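Local structure of 2-CYS peroxiredoxin (Plasmodium yoelii, 2H01) at residues L36-L41 against L69-D74. The protein probably reduces hydrogen peroxide and organic hydroperoxides to water and alcohols as a thiol-specific, thioredoxin-dependent peroxidase. Numbering follows the deposited sequence.
Sequences LYFYPL and LGCSVD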
ATOM      1  N   LEU A  36      -0.173  -0.486  -2.143  1.00 17.68           N
ATOM      2  CA  LEU A  36      -0.322  -1.468  -1.076  1.00 17.03           C
ATOM      3  C   LEU A  36       0.897  -1.352  -0.174  1.00 18.42           C
ATOM      4  O   LEU A  36       2.033  -1.420  -0.656  1.00 19.69           O
ATOM      5  CB  LEU A  36      -0.382  -2.888  -1.654  1.00 14.46           C
ATOM      6  CG  LEU A  36      -0.367  -4.013  -0.598  1.00 15.51           C
ATOM      7  CD1 LEU A  36      -1.680  -4.006   0.177  1.00 15.46           C
ATOM      8  CD2 LEU A  36      -0.153  -5.373  -1.258  1.00 14.29           C
ATOM      9  N   TYR A  37       0.675  -1.174   1.127  1.00 17.78           N
ATOM     10  CA  TYR A  37       1.790  -1.066   2.059  1.00 17.92           C
ATOM     11  C   TYR A  37       1.620  -2.004   3.243  1.00 19.08           C
ATOM     12  O   TYR A  37       0.499  -2.315   3.643  1.00 19.08           O
ATOM     13  CB  TYR A  37       1.966   0.385   2.549  1.00 17.16           C
ATOM     14  CG  TYR A  37       0.871   0.913   3.463  1.00 15.58           C
ATOM     15  CD1 TYR A  37      -0.259   1.539   2.946  1.00 16.13           C
ATOM     16  CD2 TYR A  37       0.985   0.802   4.847  1.00 14.49           C
ATOM     17  CE1 TYR A  37      -1.256   2.056   3.781  1.00 16.06           C
ATOM     18  CE2 TYR A  37      -0.005   1.304   5.698  1.00 14.96           C
ATOM     19  CZ  TYR A  37      -1.119   1.932   5.155  1.00 16.50           C
ATOM     20  OH  TYR A  37      -2.078   2.444   5.994  1.00 16.19           O
ATOM     21  N   PHE A  38       2.740  -2.457   3.797  1.00 19.79           N
ATOM     22  CA  PHE A  38       2.722  -3.379   4.930  1.00 21.04           C
ATOM     23  C   PHE A  38       3.356  -2.831   6.203  1.00 21.55           C
ATOM     24  O   PHE A  38       4.336  -2.093   6.165  1.00 22.85           O
ATOM     25  CB  PHE A  38       3.469  -4.682   4.597  1.00 19.95           C
ATOM     26  CG  PHE A  38       2.808  -5.528   3.553  1.00 19.90           C
ATOM     27  CD1 PHE A  38       3.020  -5.283   2.201  1.00 21.88           C
ATOM     28  CD2 PHE A  38       1.970  -6.578   3.920  1.00 21.11           C
ATOM     29  CE1 PHE A  38       2.406  -6.078   1.217  1.00 22.81           C
ATOM     30  CE2 PHE A  38       1.348  -7.379   2.950  1.00 23.21           C
ATOM     31  CZ  PHE A  38       1.570  -7.125   1.593  1.00 23.91           C
ATOM     32  N   TYR A  39       2.786  -3.194   7.339  1.00 21.59           N
ATOM     33  CA  TYR A  39       3.362  -2.812   8.619  1.00 20.82           C
ATOM     34  C   TYR A  39       3.217  -4.064   9.494  1.00 20.09           C
ATOM     35  O   TYR A  39       2.340  -4.890   9.263  1.00 19.16           O
ATOM     36  CB  TYR A  39       2.667  -1.585   9.222  1.00 21.46           C
ATOM     37  CG  TYR A  39       1.186  -1.721   9.477  1.00 23.77           C
ATOM     38  CD1 TYR A  39       0.263  -1.553   8.445  1.00 22.89           C
ATOM     39  CD2 TYR A  39       0.704  -2.010  10.762  1.00 24.18           C
ATOM     40  CE1 TYR A  39      -1.099  -1.666   8.680  1.00 22.04           C
ATOM     41  CE2 TYR A  39      -0.657  -2.131  11.009  1.00 22.46           C
ATOM     42  CZ  TYR A  39      -1.551  -1.956   9.964  1.00 22.26           C
ATOM     43  OH  TYR A  39      -2.893  -2.071  10.198  1.00 21.89           O
ATOM     44  N   PRO A  40       4.101  -4.230  10.484  1.00 20.71           N
ATOM     45  CA  PRO A  40       4.083  -5.383  11.388  1.00 21.58           C
ATOM     46  C   PRO A  40       2.779  -5.648  12.141  1.00 21.70           C
ATOM     47  O   PRO A  40       2.102  -6.653  11.918  1.00 22.22           O
ATOM     48  CB  PRO A  40       5.228  -5.084  12.361  1.00 20.53           C
ATOM     49  CG  PRO A  40       6.160  -4.219  11.567  1.00 19.72           C
ATOM     50  CD  PRO A  40       5.207  -3.314  10.822  1.00 21.05           C
ATOM     51  N   LEU A  41       2.435  -4.731  13.037  1.00 21.53           N
ATOM     52  CA  LEU A  41       1.270  -4.917  13.884  1.00 21.85           C
ATOM     53  C   LEU A  41       0.524  -3.674  14.302  1.00 22.87           C
ATOM     54  O   LEU A  41       1.023  -2.553  14.226  1.00 23.64           O
ATOM     55  CB  LEU A  41       1.693  -5.629  15.168  1.00 21.42           C
ATOM     56  CG  LEU A  41       2.378  -6.987  15.074  1.00 19.63           C
ATOM     57  CD1 LEU A  41       3.012  -7.318  16.418  1.00 18.41           C
ATOM     58  CD2 LEU A  41       1.364  -8.045  14.658  1.00 21.32           C
ATOM     59  N   LEU A  69      -4.055   1.004   0.360  1.00 20.20           N
ATOM     60  CA  LEU A  69      -4.405  -0.218   1.081  1.00 17.15           C
ATOM     61  C   LEU A  69      -3.310  -0.533   2.099  1.00 17.09           C
ATOM     62  O   LEU A  69      -2.166  -0.792   1.734  1.00 16.95           O
ATOM     63  CB  LEU A  69      -4.585  -1.397   0.106  1.00 17.21           C
ATOM     64  CG  LEU A  69      -5.748  -1.284  -0.900  1.00 14.39           C
ATOM     65  CD1 LEU A  69      -5.799  -2.518  -1.776  1.00 14.29           C
ATOM     66  CD2 LEU A  69      -7.076  -1.122  -0.160  1.00 14.29           C
ATOM     67  N   GLY A  70      -3.671  -0.474   3.378  1.00 18.41           N
ATOM     68  CA  GLY A  70      -2.737  -0.773   4.452  1.00 20.49           C
ATOM     69  C   GLY A  70      -2.925  -2.205   4.924  1.00 21.17           C
ATOM     70  O   GLY A  70      -4.036  -2.623   5.227  1.00 21.65           O
ATOM     71  N   CYS A  71      -1.842  -2.963   5.006  1.00 21.51           N
ATOM     72  CA  CYS A  71      -1.954  -4.353   5.404  1.00 22.96           C
ATOM     73  C   CYS A  71      -1.034  -4.799   6.546  1.00 23.65           C
ATOM     74  O   CYS A  71       0.156  -4.479   6.561  1.00 23.78           O
ATOM     75  CB  CYS A  71      -1.699  -5.223   4.170  1.00 24.35           C
ATOM     76  SG  CYS A  71      -1.767  -7.014   4.408  1.00 27.54           S
ATOM     77  N   SER A  72      -1.612  -5.519   7.510  1.00 24.61           N
ATOM     78  CA  SER A  72      -0.870  -6.101   8.636  1.00 23.92           C
ATOM     79  C   SER A  72      -1.554  -7.441   8.891  1.00 24.47           C
ATOM     80  O   SER A  72      -2.712  -7.638   8.515  1.00 24.37           O
ATOM     81  CB  SER A  72      -0.938  -5.244   9.904  1.00 22.84           C
ATOM     82  OG  SER A  72      -2.058  -5.581  10.703  1.00 20.29           O
ATOM     83  N   VAL A  73      -0.849  -8.364   9.525  1.00 24.86           N
ATOM     84  CA  VAL A  73      -1.421  -9.674   9.775  1.00 25.11           C
ATOM     85  C   VAL A  73      -2.556  -9.704  10.815  1.00 25.62           C
ATOM     86  O   VAL A  73      -3.127 -10.764  11.072  1.00 27.42           O
ATOM     87  CB  VAL A  73      -0.310 -10.677  10.175  1.00 23.21           C
ATOM     88  CG1 VAL A  73       0.774 -10.703   9.087  1.00 21.38           C
ATOM     89  CG2 VAL A  73       0.283 -10.294  11.508  1.00 24.19           C
ATOM     90  N   ASP A  74      -2.847  -8.558  11.426  1.00 24.66           N
ATOM     91  CA  ASP A  74      -3.966  -8.397  12.356  1.00 23.92           C
ATOM     92  C   ASP A  74      -5.345  -8.668  11.734  1.00 23.85           C
ATOM     93  O   ASP A  74      -5.518  -8.578  10.530  1.00 23.38           O
ATOM     94  CB  ASP A  74      -3.951  -6.989  12.974  1.00 26.42           C
ATOM     95  CG  ASP A  74      -2.728  -6.723  13.846  1.00 28.96           C
ATOM     96  OD1 ASP A  74      -2.688  -7.174  14.989  1.00 32.15           O
ATOM     97  OD2 ASP A  74      -1.761  -6.045  13.483  1.00 29.75           O
TER
HETATM   98  O   HOH W   1       1.919  -7.736   9.461  1.00 28.58           O
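Y37 and Y39 lay their rings over G70 and S72 where two parallel strands, 33-38 and 66-72, run side by side in the central sheet of the thioredoxin-like peroxiredoxin fold. Three backbone hydrogen bonds join them: Y37 N to L69 O, C71 N to Y37 O and Y39 N to C71 O, the first nearly straight at 167°. Packing is tightest on the tyrosine face. CG of Y37 sits between its own backbone N and carbonyl carbon (chi1 69°), which swings the ring across to the neighbouring strand, and G70 CA lies 3.4 Å from the ring centroid in a CH-pi contact. Y39, turned the same way (chi1 59°), receives S72 CB over one ring face, 3.5 Å from its centroid. I51 of helix 49-56, just beyond the predicted peroxidatic C47, packs on both tyrosines. On the reverse face, L36 CD1 meets L69 CB, while the sulfur SG of C71 approaches F38 CE2 at 3.5 Å, obliquely to the ring.

Past the strands the two segments diverge, and among the partly exposed P40, L41, V73 and D74 the apolar packing is loose. Here a water bridges the backbones, donating to P40 O and accepting from V73 N, and L41 CD2 only grazes V73 CG2 at 4.0 Å, although D74 OD2 lies against L41 CA at 3.3 Å. D42 ties the two ends together, its OD1 hydrogen-bonded to Y39 OH and its N to D74 OD2. S72 OG donates to D74 OD2 (2.8 Å) on the anti lone pair, away from D74 OD1.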